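Local coordinates for protein endoribonuclease (Porcine reproductive and respiratory syndrome virus, PDB 5DA1) that acts as the nsp11 endoribonuclease portion of the viral replicase polyprotein, cutting RNA and antagonising beta interferon in a dimerization-dependent way, at residues K89-G93 / E94-L98; V165-P168 / G169-A172; M211-K214 / D215-Y219. All coordinates share one frame; numbering follows the deposited sequence.

Contact 1. Residues K89-G93 / E94-L98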
ATOM      1  N   LYS A  89     -32.338   1.837   7.891  1.00 59.12           N
ATOM      2  CA  LYS A  89     -32.019   2.922   8.798  1.00 61.72           C
ATOM      3  C   LYS A  89     -33.229   3.411   9.626  1.00 63.57           C
ATOM      4  O   LYS A  89     -34.159   3.997   9.075  1.00 63.64           O
ATOM      5  CB  LYS A  89     -31.393   4.113   8.045  1.00 61.86           C
ATOM      6  CG  LYS A  89     -30.512   5.058   8.940  1.00 61.81           C
ATOM      7  CD  LYS A  89     -30.473   6.518   8.440  1.00 63.49           C
ATOM      8  CE  LYS A  89     -29.120   7.204   8.796  1.00 65.74           C
ATOM      9  NZ  LYS A  89     -29.217   8.604   9.359  1.00 64.69           N
ATOM     10  N   PHE A  90     -33.181   3.191  10.944  1.00 65.51           N
ATOM     11  CA  PHE A  90     -34.131   3.785  11.892  1.00 67.85           C
ATOM     12  C   PHE A  90     -33.595   5.037  12.568  1.00 69.27           C
ATOM     13  O   PHE A  90     -32.503   5.039  13.120  1.00 70.12           O
ATOM     14  CB  PHE A  90     -34.494   2.767  12.975  1.00 67.85           C
ATOM     15  CG  PHE A  90     -35.280   1.618  12.463  1.00 68.69           C
ATOM     16  CD1 PHE A  90     -36.666   1.713  12.330  1.00 69.06           C
ATOM     17  CD2 PHE A  90     -34.641   0.454  12.065  1.00 69.72           C
ATOM     18  CE1 PHE A  90     -37.411   0.660  11.837  1.00 68.78           C
ATOM     19  CE2 PHE A  90     -35.379  -0.622  11.571  1.00 71.05           C
ATOM     20  CZ  PHE A  90     -36.773  -0.516  11.464  1.00 70.65           C
ATOM     21  N   VAL A  91     -34.372   6.100  12.548  1.00 71.23           N
ATOM     22  CA  VAL A  91     -33.998   7.310  13.267  1.00 73.28           C
ATOM     23  C   VAL A  91     -35.155   7.779  14.151  1.00 74.90           C
ATOM     24  O   VAL A  91     -36.281   7.998  13.669  1.00 75.12           O
ATOM     25  CB  VAL A  91     -33.520   8.398  12.296  1.00 73.28           C
ATOM     26  CG1 VAL A  91     -33.681   9.816  12.884  1.00 72.66           C
ATOM     27  CG2 VAL A  91     -32.079   8.105  11.909  1.00 73.57           C
ATOM     28  N   ARG A  92     -34.864   7.925  15.446  1.00 76.56           N
ATOM     29  CA  ARG A  92     -35.902   8.129  16.476  1.00 78.01           C
ATOM     30  C   ARG A  92     -37.046   7.125  16.260  1.00 78.06           C
ATOM     31  O   ARG A  92     -38.207   7.507  16.084  1.00 78.12           O
ATOM     32  CB  ARG A  92     -36.426   9.579  16.509  1.00 78.21           C
ATOM     33  CG  ARG A  92     -35.361  10.655  16.778  1.00 81.09           C
ATOM     34  CD  ARG A  92     -35.941  12.074  16.580  1.00 85.80           C
ATOM     35  NE  ARG A  92     -35.133  12.933  15.692  1.00 89.51           N
ATOM     36  CZ  ARG A  92     -34.530  14.074  16.057  1.00 92.22           C
ATOM     37  NH1 ARG A  92     -34.631  14.530  17.311  1.00 92.96           N
ATOM     38  NH2 ARG A  92     -33.821  14.772  15.165  1.00 92.15           N
ATOM     39  N   GLY A  93     -36.684   5.844  16.231  1.00 78.10           N
ATOM     40  CA  GLY A  93     -37.645   4.755  16.163  1.00 77.96           C
ATOM     41  C   GLY A  93     -38.308   4.581  14.816  1.00 78.19           C
ATOM     42  O   GLY A  93     -39.030   3.601  14.615  1.00 77.78           O
ATOM     43  N   GLU A  94     -38.074   5.508  13.886  1.00 78.46           N
ATOM     44  CA  GLU A  94     -38.786   5.455  12.605  1.00 79.29           C
ATOM     45  C   GLU A  94     -37.917   5.313  11.342  1.00 78.83           C
ATOM     46  O   GLU A  94     -37.121   6.196  11.016  1.00 79.01           O
ATOM     47  CB  GLU A  94     -39.784   6.624  12.476  1.00 79.72           C
ATOM     48  CG  GLU A  94     -40.951   6.341  11.498  1.00 83.10           C
ATOM     49  CD  GLU A  94     -41.652   4.977  11.752  1.00 86.75           C
ATOM     50  OE1 GLU A  94     -42.445   4.873  12.735  1.00 86.54           O
ATOM     51  OE2 GLU A  94     -41.408   4.023  10.955  1.00 87.16           O
ATOM     52  N   ALA A  95     -38.109   4.201  10.631  1.00 78.26           N
ATOM     53  CA  ALA A  95     -37.449   3.915   9.339  1.00 77.56           C
ATOM     54  C   ALA A  95     -37.286   5.111   8.387  1.00 77.05           C
ATOM     55  O   ALA A  95     -38.176   5.956   8.287  1.00 77.22           O
ATOM     56  CB  ALA A  95     -38.172   2.775   8.621  1.00 77.62           C
ATOM     57  N   GLN A  96     -36.144   5.146   7.687  1.00 76.51           N
ATOM     58  CA  GLN A  96     -35.741   6.229   6.766  1.00 75.51           C
ATOM     59  C   GLN A  96     -35.401   5.719   5.378  1.00 74.66           C
ATOM     60  O   GLN A  96     -34.916   4.605   5.201  1.00 74.68           O
ATOM     61  CB  GLN A  96     -34.504   6.949   7.284  1.00 75.61           C
ATOM     62  CG  GLN A  96     -34.634   7.539   8.657  1.00 76.63           C
ATOM     63  CD  GLN A  96     -35.691   8.604   8.724  1.00 77.65           C
ATOM     64  OE1 GLN A  96     -35.586   9.654   8.077  1.00 77.70           O
ATOM     65  NE2 GLN A  96     -36.720   8.348   9.525  1.00 77.84           N
ATOM     66  N   VAL A  97     -35.623   6.565   4.392  1.00 73.79           N
ATOM     67  CA  VAL A  97     -35.329   6.204   3.023  1.00 72.92           C
ATOM     68  C   VAL A  97     -33.817   6.314   2.783  1.00 72.04           C
ATOM     69  O   VAL A  97     -33.210   7.354   3.037  1.00 71.96           O
ATOM     70  CB  VAL A  97     -36.134   7.086   2.027  1.00 73.29           C
ATOM     71  CG1 VAL A  97     -36.306   8.529   2.575  1.00 72.58           C
ATOM     72  CG2 VAL A  97     -35.500   7.051   0.608  1.00 72.94           C
ATOM     73  N   LEU A  98     -33.214   5.230   2.305  1.00 70.77           N
ATOM     74  CA  LEU A  98     -31.781   5.221   2.036  1.00 69.24           C
ATOM     75  C   LEU A  98     -31.489   5.567   0.578  1.00 68.42           C
ATOM     76  O   LEU A  98     -32.201   5.102  -0.321  1.00 68.46           O
ATOM     77  CB  LEU A  98     -31.195   3.858   2.389  1.00 68.91           C
ATOM     78  CG  LEU A  98     -31.066   3.584   3.877  1.00 67.60           C
ATOM     79  CD1 LEU A  98     -30.946   2.100   4.075  1.00 67.46           C
ATOM     80  CD2 LEU A  98     -29.881   4.330   4.483  1.00 65.75           C
TER
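Lys-89, Glu-94 and Gln-96 carry most of this local contact, where the chain doubles back from strand 83-91 into strand 94-96. Glu-94 takes part mainly through its backbone. Its carbonyl oxygen accepts two bonds from opposite faces of the carbonyl plane: Val-91 N lies 3.1 Å from Glu-94 O on one face, and the side-chain Gln-96 NE2, 2.6 Å from the same Glu-94 O, comes in on the other. The second donor gets there because the Gln-96 chain folds back at chi2 (-63°), and Glu-94 O lies in the plane of its amide, which fixes the rotation of that group. The bent side chain crosses Val-91 at about a right angle, with Gln-96 CG 3.9 Å from Val-91 CB. Farther from the turn, Gln-96 N gives a bent bond of 2.7 Å to Lys-89 O, where the pairing is already loose. Lys-89 starts on this face, but its end leads away; its side chain also touches Phe-15 and Leu-50, and its CB rests 3.9 Å from Leu-98 CD2. On the other face, Phe-90 meets Ala-95, CE1 to CB 3.9 Å; its ring also forms a cation-pi contact with Arg-49. At the tip, Glu-94 N returns a 3.1 Å bond to Val-91 O, and Gly-93 has the positive phi that glycine readily adopts. These features define a tight antiparallel hairpin whose two-residue loop, Arg-92 and Gly-93, forms a type I' beta turn.

Contact 2. Residues V165-P168 / G169-A172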
ATOM      1  N   VAL A 165       1.931   4.248  -6.924  1.00 40.50           N
ATOM      2  CA  VAL A 165       1.841   3.172  -7.919  1.00 40.40           C
ATOM      3  C   VAL A 165       3.155   2.982  -8.747  1.00 40.49           C
ATOM      4  O   VAL A 165       3.905   3.944  -8.936  1.00 41.65           O
ATOM      5  CB  VAL A 165       0.591   3.425  -8.720  1.00 40.38           C
ATOM      6  CG1 VAL A 165       0.911   3.751 -10.128  1.00 41.55           C
ATOM      7  CG2 VAL A 165      -0.372   2.303  -8.563  1.00 39.33           C
ATOM      8  N   SER A 166       3.490   1.766  -9.177  1.00 39.70           N
ATOM      9  CA  SER A 166       4.855   1.563  -9.718  1.00 39.85           C
ATOM     10  C   SER A 166       5.059   0.527 -10.788  1.00 40.17           C
ATOM     11  O   SER A 166       4.561  -0.612 -10.697  1.00 39.19           O
ATOM     12  CB  SER A 166       5.872   1.230  -8.620  1.00 40.34           C
ATOM     13  OG  SER A 166       7.128   0.866  -9.207  1.00 39.30           O
ATOM     14  N   SER A 167       5.845   0.946 -11.775  1.00 40.84           N
ATOM     15  CA  SER A 167       6.393   0.053 -12.800  1.00 41.75           C
ATOM     16  C   SER A 167       7.865   0.004 -12.526  1.00 42.32           C
ATOM     17  O   SER A 167       8.610   0.911 -12.922  1.00 42.53           O
ATOM     18  CB  SER A 167       6.147   0.588 -14.206  1.00 41.81           C
ATOM     19  OG  SER A 167       6.580  -0.355 -15.154  1.00 41.88           O
ATOM     20  N   PRO A 168       8.297  -1.041 -11.819  1.00 42.91           N
ATOM     21  CA  PRO A 168       9.636  -1.072 -11.235  1.00 43.72           C
ATOM     22  C   PRO A 168      10.688  -0.795 -12.290  1.00 44.61           C
ATOM     23  O   PRO A 168      10.774  -1.498 -13.294  1.00 45.10           O
ATOM     24  CB  PRO A 168       9.780  -2.510 -10.718  1.00 43.48           C
ATOM     25  CG  PRO A 168       8.450  -3.148 -10.862  1.00 42.61           C
ATOM     26  CD  PRO A 168       7.648  -2.359 -11.828  1.00 42.96           C
ATOM     27  N   GLY A 169      11.461   0.247 -12.085  1.00 45.76           N
ATOM     28  CA  GLY A 169      12.542   0.545 -12.998  1.00 47.24           C
ATOM     29  C   GLY A 169      12.147   1.515 -14.092  1.00 48.42           C
ATOM     30  O   GLY A 169      13.028   2.066 -14.734  1.00 48.91           O
ATOM     31  N   LYS A 170      10.846   1.750 -14.288  1.00 49.42           N
ATOM     32  CA  LYS A 170      10.330   2.499 -15.456  1.00 50.91           C
ATOM     33  C   LYS A 170       9.550   3.765 -15.105  1.00 50.67           C
ATOM     34  O   LYS A 170       9.871   4.852 -15.574  1.00 50.21           O
ATOM     35  CB  LYS A 170       9.401   1.605 -16.294  1.00 51.68           C
ATOM     36  CG  LYS A 170      10.014   0.299 -16.766  1.00 54.68           C
ATOM     37  CD  LYS A 170      10.392   0.380 -18.248  1.00 60.78           C
ATOM     38  CE  LYS A 170      11.533  -0.589 -18.581  1.00 63.29           C
ATOM     39  NZ  LYS A 170      11.218  -1.923 -17.987  1.00 64.79           N
ATOM     40  N   ALA A 171       8.500   3.596 -14.305  1.00 51.04           N
ATOM     41  CA  ALA A 171       7.615   4.695 -13.937  1.00 51.20           C
ATOM     42  C   ALA A 171       7.136   4.659 -12.459  1.00 51.39           C
ATOM     43  O   ALA A 171       7.283   3.626 -11.770  1.00 51.90           O
ATOM     44  CB  ALA A 171       6.454   4.716 -14.894  1.00 50.34           C
ATOM     45  N   ALA A 172       6.575   5.780 -11.984  1.00 51.11           N
ATOM     46  CA  ALA A 172       5.968   5.873 -10.644  1.00 51.73           C
ATOM     47  C   ALA A 172       4.927   7.002 -10.564  1.00 52.58           C
ATOM     48  O   ALA A 172       5.078   8.017 -11.273  1.00 53.74           O
ATOM     49  CB  ALA A 172       7.035   6.121  -9.613  1.00 51.56           C
TER
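This is a local hairpin contact closed by a classic beta bulge, where strand 161-167 turns into strand 171-178 in the EndoU-related endoribonuclease domain. Ser-167 faces both Lys-170 and Ala-171, and its carbonyl oxygen holds two backbone donors: Lys-170 N at 2.8 Å and Ala-171 N at 3.0 Å from Ser-167 O. Ala-171 N sits on a lone pair of that oxygen, whereas Lys-170 N is tilted 23° from the carbonyl plane. The return bond runs from Ser-167 N to Ala-171 O, 3.0 Å. Pro-168 and Gly-169 make the bend, with backbone angles that fit a type II turn; at Gly-169 a CB would collide with the carbonyl of Pro-168. Ser-167 places its hydroxyl anti to N (chi1 -175°), which lays OG alongside the Lys-170 stem, 3.6 Å from Lys-170 CB, before the lysine chain bends away. Val-165 makes a backbone hydrogen bond with Lys-173, a predicted active-site residue. On the face of Ser-166 and Ala-172 the second subunit closes in: Ser-166 OG is hydrogen-bonded to Tyr-69 OH of that subunit, and Ala-172 packs on its Ser-2. On the other face, the side chains of Ser-167 and Ala-171, CB to CB 4.2 Å, pack on Val-135 of strand 134-136 and Val-140 of strand 139-141.

Contact 3. Residues M211-K214 / D215-Y219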
ATOM      1  N   MET A 211     -14.438  11.475 -12.194  1.00 54.12           N
ATOM      2  CA  MET A 211     -14.055  12.112 -13.458  1.00 54.95           C
ATOM      3  C   MET A 211     -13.971  11.092 -14.576  1.00 56.10           C
ATOM      4  O   MET A 211     -13.410  10.020 -14.413  1.00 55.67           O
ATOM      5  CB  MET A 211     -12.706  12.828 -13.421  1.00 54.66           C
ATOM      6  CG  MET A 211     -12.336  13.579 -12.210  1.00 54.34           C
ATOM      7  SD  MET A 211     -13.696  14.196 -11.274  1.00 54.70           S
ATOM      8  CE  MET A 211     -13.159  13.793  -9.620  1.00 54.90           C
ATOM      9  N   VAL A 212     -14.514  11.449 -15.729  1.00 57.74           N
ATOM     10  CA  VAL A 212     -14.363  10.622 -16.912  1.00 59.54           C
ATOM     11  C   VAL A 212     -13.797  11.448 -18.076  1.00 60.78           C
ATOM     12  O   VAL A 212     -14.260  12.560 -18.340  1.00 61.25           O
ATOM     13  CB  VAL A 212     -15.687   9.994 -17.328  1.00 59.19           C
ATOM     14  CG1 VAL A 212     -15.448   8.983 -18.437  1.00 59.86           C
ATOM     15  CG2 VAL A 212     -16.359   9.328 -16.144  1.00 59.56           C
ATOM     16  N   TRP A 213     -12.785  10.915 -18.748  1.00 61.93           N
ATOM     17  CA  TRP A 213     -12.283  11.508 -19.969  1.00 63.37           C
ATOM     18  C   TRP A 213     -12.456  10.495 -21.103  1.00 64.71           C
ATOM     19  O   TRP A 213     -11.612   9.620 -21.319  1.00 64.31           O
ATOM     20  CB  TRP A 213     -10.826  11.905 -19.822  1.00 62.98           C
ATOM     21  CG  TRP A 213     -10.526  12.781 -18.641  1.00 63.77           C
ATOM     22  CD1 TRP A 213     -10.447  12.396 -17.333  1.00 63.82           C
ATOM     23  CD2 TRP A 213     -10.211  14.183 -18.664  1.00 64.39           C
ATOM     24  NE1 TRP A 213     -10.118  13.470 -16.538  1.00 65.01           N
ATOM     25  CE2 TRP A 213      -9.967  14.577 -17.331  1.00 65.31           C
ATOM     26  CE3 TRP A 213     -10.124  15.144 -19.681  1.00 64.15           C
ATOM     27  CZ2 TRP A 213      -9.647  15.891 -16.989  1.00 66.40           C
ATOM     28  CZ3 TRP A 213      -9.805  16.438 -19.346  1.00 64.19           C
ATOM     29  CH2 TRP A 213      -9.571  16.805 -18.011  1.00 65.78           C
ATOM     30  N   LYS A 214     -13.577  10.620 -21.807  1.00 66.71           N
ATOM     31  CA  LYS A 214     -13.959   9.704 -22.891  1.00 68.88           C
ATOM     32  C   LYS A 214     -12.984   9.873 -24.059  1.00 69.55           C
ATOM     33  O   LYS A 214     -12.653  11.013 -24.416  1.00 70.24           O
ATOM     34  CB  LYS A 214     -15.405  10.026 -23.314  1.00 69.10           C
ATOM     35  CG  LYS A 214     -16.010   9.236 -24.504  1.00 71.89           C
ATOM     36  CD  LYS A 214     -15.685   9.864 -25.899  1.00 74.86           C
ATOM     37  CE  LYS A 214     -16.028  11.370 -26.026  1.00 75.25           C
ATOM     38  NZ  LYS A 214     -17.489  11.595 -26.184  1.00 74.66           N
ATOM     39  N   ASP A 215     -12.465   8.776 -24.616  1.00 69.79           N
ATOM     40  CA  ASP A 215     -12.515   7.456 -24.019  1.00 70.06           C
ATOM     41  C   ASP A 215     -11.053   7.238 -23.653  1.00 69.92           C
ATOM     42  O   ASP A 215     -10.334   6.478 -24.319  1.00 70.13           O
ATOM     43  CB  ASP A 215     -12.954   6.375 -25.032  1.00 70.58           C
ATOM     44  CG  ASP A 215     -13.798   6.930 -26.201  1.00 72.20           C
ATOM     45  OD1 ASP A 215     -13.274   7.747 -26.995  1.00 74.45           O
ATOM     46  OD2 ASP A 215     -14.980   6.537 -26.347  1.00 72.22           O
ATOM     47  N   LYS A 216     -10.588   7.945 -22.629  1.00 69.10           N
ATOM     48  CA  LYS A 216      -9.185   7.857 -22.247  1.00 68.43           C
ATOM     49  C   LYS A 216      -9.009   7.285 -20.804  1.00 67.50           C
ATOM     50  O   LYS A 216      -8.370   6.224 -20.614  1.00 67.69           O
ATOM     51  CB  LYS A 216      -8.462   9.203 -22.478  1.00 68.96           C
ATOM     52  CG  LYS A 216      -8.958  10.016 -23.725  1.00 71.40           C
ATOM     53  CD  LYS A 216      -8.013  11.192 -24.099  1.00 74.34           C
ATOM     54  CE  LYS A 216      -7.028  10.797 -25.233  1.00 75.64           C
ATOM     55  NZ  LYS A 216      -5.648  11.386 -25.073  1.00 75.80           N
ATOM     56  N   THR A 217      -9.593   7.943 -19.796  1.00 65.40           N
ATOM     57  CA  THR A 217      -9.434   7.475 -18.417  1.00 63.15           C
ATOM     58  C   THR A 217     -10.656   7.788 -17.545  1.00 61.20           C
ATOM     59  O   THR A 217     -11.619   8.385 -18.012  1.00 60.62           O
ATOM     60  CB  THR A 217      -8.102   7.995 -17.790  1.00 63.69           C
ATOM     61  OG1 THR A 217      -7.796   7.246 -16.604  1.00 64.86           O
ATOM     62  CG2 THR A 217      -8.174   9.511 -17.463  1.00 63.45           C
ATOM     63  N   ALA A 218     -10.621   7.362 -16.286  1.00 58.75           N
ATOM     64  CA  ALA A 218     -11.776   7.458 -15.408  1.00 56.53           C
ATOM     65  C   ALA A 218     -11.359   7.096 -14.016  1.00 54.83           C
ATOM     66  O   ALA A 218     -10.801   6.037 -13.781  1.00 54.98           O
ATOM     67  CB  ALA A 218     -12.908   6.531 -15.868  1.00 56.47           C
ATOM     68  N   TYR A 219     -11.637   7.983 -13.082  1.00 52.86           N
ATOM     69  CA  TYR A 219     -11.200   7.769 -11.745  1.00 51.00           C
ATOM     70  C   TYR A 219     -12.103   8.463 -10.755  1.00 50.62           C
ATOM     71  O   TYR A 219     -12.710   9.477 -11.049  1.00 50.68           O
ATOM     72  CB  TYR A 219      -9.761   8.225 -11.593  1.00 50.86           C
ATOM     73  CG  TYR A 219      -9.533   9.692 -11.868  1.00 49.72           C
ATOM     74  CD1 TYR A 219      -9.796  10.641 -10.908  1.00 48.35           C
ATOM     75  CD2 TYR A 219      -9.007  10.110 -13.081  1.00 49.07           C
ATOM     76  CE1 TYR A 219      -9.565  11.967 -11.157  1.00 51.46           C
ATOM     77  CE2 TYR A 219      -8.788  11.432 -13.354  1.00 49.22           C
ATOM     78  CZ  TYR A 219      -9.058  12.368 -12.400  1.00 51.46           C
ATOM     79  OH  TYR A 219      -8.820  13.708 -12.672  1.00 52.52           O
TER
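Trp-213 O is gripped by two successive backbone donors of the returning strand: Thr-217 N at 3.0 Å from Trp-213 O, and Lys-216 N, modelled so close that its exact distance is doubtful. Lys-216 and Thr-217 thus both face Trp-213, a classic beta bulge in the hairpin that joins strand 206-213 to edge strand 217-221. Beyond the bulge the pairing is regular and antiparallel: Trp-213 N gives a nearly straight bond to Thr-217 O (2.9 Å), and Tyr-219 N lies 3.0 Å from Met-211 O. Val-212 and Ala-218 share one face, where Val-212 meets Trp-199 of strand 197-203.

The opposite face carries Met-211, Trp-213, Thr-217 and Tyr-219. Tyr-219 has its ring set between N and the carbonyl carbon (chi1 61°), which turns it across the strand gap to lie against Met-211. Met-211 CB stands over one ring face, 4.1 Å from the Tyr-219 centroid and 21° off the normal, a CH-pi contact; SD makes a more distant, oblique Met-aromatic contact. Thr-217 and Trp-213 point the same way side by side, with Thr-217 CG2 3.7 Å from Trp-213 CD1. Thr-217 OG1 is hydrogen-bonded to His-129 O, and the Tyr-219 side chain comes within about 4 Å of that of His-144; both histidines are predicted active-site residues, so this face probably borders the catalytic pocket. On the same side of the tyrosine ring as Met-211, and obliquely, Trp-213 comes near: Tyr-219 CE2 lies at the edge of the indole, near its plane, 4.0 Å from Trp-213 NE1.

All three contacts are hairpin turns, in separate sheets, and follow one another along the chain. Contact 1 belongs to the mixed sheet containing strands 49-53 and 83-91, and lies away from the predicted active site. Contacts 2 and 3 both belong to the EndoU-related endoribonuclease domain, with centres about 22 Å apart and nearest atoms about 11 Å apart. Contact 1 lies on the opposite side of the chain's centre from contact 2, their centres about 48 Å apart, and about 37 Å from contact 3. Strand 171-178 carries the predicted active-site residue Lys-173 just beyond contact 2, while contact 3 approaches His-129 and His-144. Contact 2 alone touches the second subunit, consistent with dimerization and nuclease function being coupled.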